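Local atomic coordinates of phosphotransferase system, mannose/fructose/N-acetylgalactosamine-specific component IIB (Thermoanaerobacter tengcongensis, PDB entry 3LFJ), a protein that probably takes part in sugar uptake as a phosphotransferase, passing a phosphoryl group from a phosphohistidine protein to an incoming sugar. Residues I53-L58 against L103-D108. Sequence-based numbering, arbitrary orientation.
Sequences IIDDEL and LFKNID
Ile54 and Leu103 join two neighbouring parallel strands of an open alpha/beta sheet, 50-54 and 98-104, at their C-terminal ends, where each strand gives way to a helix. Ile54 N donates to Leu103 O at 3.0 Å, while Ile53 CA lies 3.2 Å from the same oxygen in a CA-H...O contact. The side chains alternate between the two faces. On one, Ile53 and Leu103 run side by side in the same direction, CG1 of the isoleucine against CB and CD2 of the leucine, and both also touch Leu33. On the other, Ile54 lies alongside Phe104, its CB 3.8 Å from ring atom CE1 and its CD1 reaching on toward CZ, with Val113 of helix 107-115 covering both.

Past Ile54 and Phe104 the two segments diverge, and three waters bridge between them, a worked example of how splayed segments keep polar groups paired. One water donates to Ile54 O and Asp55 OD1 and accepts from Lys105 N at 2.8 Å. A second joins OD1 to Asn106 ND2. With CG anti to N (chi1 -170°), the Asp55 carboxylate reaches both these waters and its own helix: OD2 turns its anti lone pair to Leu58 N, an N-cap bond of 2.8 Å. Asn106 sits at the N-cap of helix 107-115, its side chain accepting from a backbone N there, and its OD1 also bonds Thr109 OG1. The fully extended Lys105 crosses the carboxylate, CB 3.5 Å from OD1, and a third water, donating to Asp55 OD2, accepts from Lys105 NZ at 2.9 Å. Replacing Asp55 with an alanine would probably leave Leu58 N without its cap and take an acceptor from each of the three waters. Lys105 meets Glu57 at about a right angle in a long salt bridge, NZ to OE1 3.5 Å.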
loop_
_atom_site.group_PDB
_atom_site.type_symbol
_atom_site.label_atom_id
_atom_site.label_comp_id
_atom_site.label_asym_id
_atom_site.label_seq_id
_atom_site.Cartn_x
_atom_site.Cartn_y
_atom_site.Cartn_z
ATOM N N ILE A 53 4.462 -1.222 -7.415
ATOM C CA ILE A 53 4.734 -0.070 -6.554
ATOM C C ILE A 53 4.276 1.170 -7.279
ATOM O O ILE A 53 4.652 1.400 -8.437
ATOM C CB ILE A 53 6.223 0.069 -6.231
ATOM C CG1 ILE A 53 6.720 -1.185 -5.494
ATOM C CG2 ILE A 53 6.439 1.348 -5.378
ATOM C CD1 ILE A 53 8.230 -1.216 -5.296
ATOM N N ILE A 54 3.427 1.948 -6.617
ATOM C CA ILE A 54 2.951 3.206 -7.198
ATOM C C ILE A 54 3.533 4.345 -6.381
ATOM O O ILE A 54 3.197 4.513 -5.206
ATOM C CB ILE A 54 1.399 3.317 -7.226
ATOM C CG1 ILE A 54 0.813 2.187 -8.061
ATOM C CG2 ILE A 54 1.005 4.668 -7.824
ATOM C CD1 ILE A 54 -0.730 2.117 -8.015
ATOM N N ASP A 55 4.456 5.094 -6.988
ATOM C CA ASP A 55 5.119 6.205 -6.322
ATOM C C ASP A 55 5.795 7.091 -7.369
ATOM O O ASP A 55 6.579 6.601 -8.186
ATOM C CB ASP A 55 6.175 5.666 -5.352
ATOM C CG ASP A 55 6.729 6.745 -4.474
ATOM O OD1 ASP A 55 6.012 7.176 -3.535
ATOM O OD2 ASP A 55 7.871 7.192 -4.715
ATOM N N ASP A 56 5.530 8.395 -7.314
ATOM C CA ASP A 56 6.083 9.308 -8.323
ATOM C C ASP A 56 7.582 9.462 -8.159
ATOM O O ASP A 56 8.281 9.634 -9.161
ATOM C CB ASP A 56 5.449 10.690 -8.189
ATOM C CG ASP A 56 4.063 10.784 -8.806
ATOM O OD1 ASP A 56 3.637 9.905 -9.590
ATOM O OD2 ASP A 56 3.413 11.826 -8.531
ATOM N N GLU A 57 8.081 9.423 -6.922
ATOM C CA GLU A 57 9.537 9.562 -6.692
ATOM C C GLU A 57 10.255 8.320 -7.196
ATOM O O GLU A 57 11.250 8.419 -7.922
ATOM C CB GLU A 57 9.853 9.762 -5.203
ATOM C CG GLU A 57 9.558 11.159 -4.688
ATOM C CD GLU A 57 10.083 11.417 -3.281
ATOM O OE1 GLU A 57 10.890 10.610 -2.763
ATOM O OE2 GLU A 57 9.681 12.448 -2.695
ATOM N N LEU A 58 9.770 7.136 -6.839
ATOM C CA LEU A 58 10.469 5.922 -7.259
ATOM C C LEU A 58 10.436 5.764 -8.775
ATOM O O LEU A 58 11.366 5.233 -9.376
ATOM C CB LEU A 58 9.880 4.680 -6.569
ATOM C CG LEU A 58 10.582 3.353 -6.905
ATOM C CD1 LEU A 58 12.044 3.364 -6.451
ATOM C CD2 LEU A 58 9.853 2.169 -6.272
ATOM N N LEU A 103 1.675 -1.680 -3.724
ATOM C CA LEU A 103 2.519 -1.226 -2.638
ATOM C C LEU A 103 2.752 0.278 -2.788
ATOM O O LEU A 103 3.225 0.737 -3.829
ATOM C CB LEU A 103 3.831 -2.012 -2.684
ATOM C CG LEU A 103 4.825 -1.777 -1.556
ATOM C CD1 LEU A 103 4.150 -2.010 -0.215
ATOM C CD2 LEU A 103 6.012 -2.727 -1.736
ATOM N N PHE A 104 2.388 1.038 -1.761
ATOM C CA PHE A 104 2.605 2.499 -1.742
ATOM C C PHE A 104 3.607 2.844 -0.678
ATOM O O PHE A 104 3.689 2.183 0.343
ATOM C CB PHE A 104 1.295 3.248 -1.393
ATOM C CG PHE A 104 0.184 2.982 -2.329
ATOM C CD1 PHE A 104 0.028 3.764 -3.460
ATOM C CD2 PHE A 104 -0.716 1.933 -2.101
ATOM C CE1 PHE A 104 -1.021 3.523 -4.359
ATOM C CE2 PHE A 104 -1.763 1.688 -3.000
ATOM C CZ PHE A 104 -1.919 2.485 -4.123
ATOM N N LYS A 105 4.352 3.920 -0.898
ATOM C CA LYS A 105 5.239 4.431 0.126
ATOM C C LYS A 105 4.490 5.226 1.211
ATOM O O LYS A 105 4.922 5.277 2.361
ATOM C CB LYS A 105 6.285 5.330 -0.543
ATOM C CG LYS A 105 7.482 5.681 0.308
ATOM C CD LYS A 105 8.411 6.561 -0.531
ATOM C CE LYS A 105 9.673 6.909 0.236
ATOM N NZ LYS A 105 10.537 7.798 -0.632
ATOM N N ASN A 106 3.377 5.857 0.845
ATOM C CA ASN A 106 2.699 6.745 1.776
ATOM C C ASN A 106 1.203 6.842 1.503
ATOM O O ASN A 106 0.724 6.485 0.420
ATOM C CB ASN A 106 3.364 8.143 1.728
ATOM C CG ASN A 106 3.563 8.647 0.318
ATOM O OD1 ASN A 106 2.613 8.758 -0.450
ATOM N ND2 ASN A 106 4.813 8.967 -0.031
ATOM N N ILE A 107 0.483 7.345 2.509
ATOM C CA ILE A 107 -0.959 7.507 2.432
ATOM C C ILE A 107 -1.388 8.454 1.322
ATOM O O ILE A 107 -2.338 8.165 0.587
ATOM C CB ILE A 107 -1.539 7.957 3.800
ATOM C CG1 ILE A 107 -1.398 6.828 4.816
ATOM C CG2 ILE A 107 -3.005 8.362 3.641
ATOM C CD1 ILE A 107 -1.496 7.299 6.266
ATOM N N ASP A 108 -0.669 9.567 1.160
ATOM C CA ASP A 108 -1.054 10.511 0.134
ATOM C C ASP A 108 -1.097 9.926 -1.276
ATOM O O ASP A 108 -1.984 10.242 -2.076
ATOM C CB ASP A 108 -0.148 11.726 0.140
ATOM C CG ASP A 108 -0.653 12.794 -0.795
ATOM O OD1 ASP A 108 0.023 13.100 -1.798
ATOM O OD2 ASP A 108 -1.781 13.295 -0.559
HETATM O O HOH W 1 3.781 5.811 -2.912
HETATM O O HOH W 2 6.361 9.584 -2.399
HETATM O O HOH W 3 10.242 6.688 -3.257
#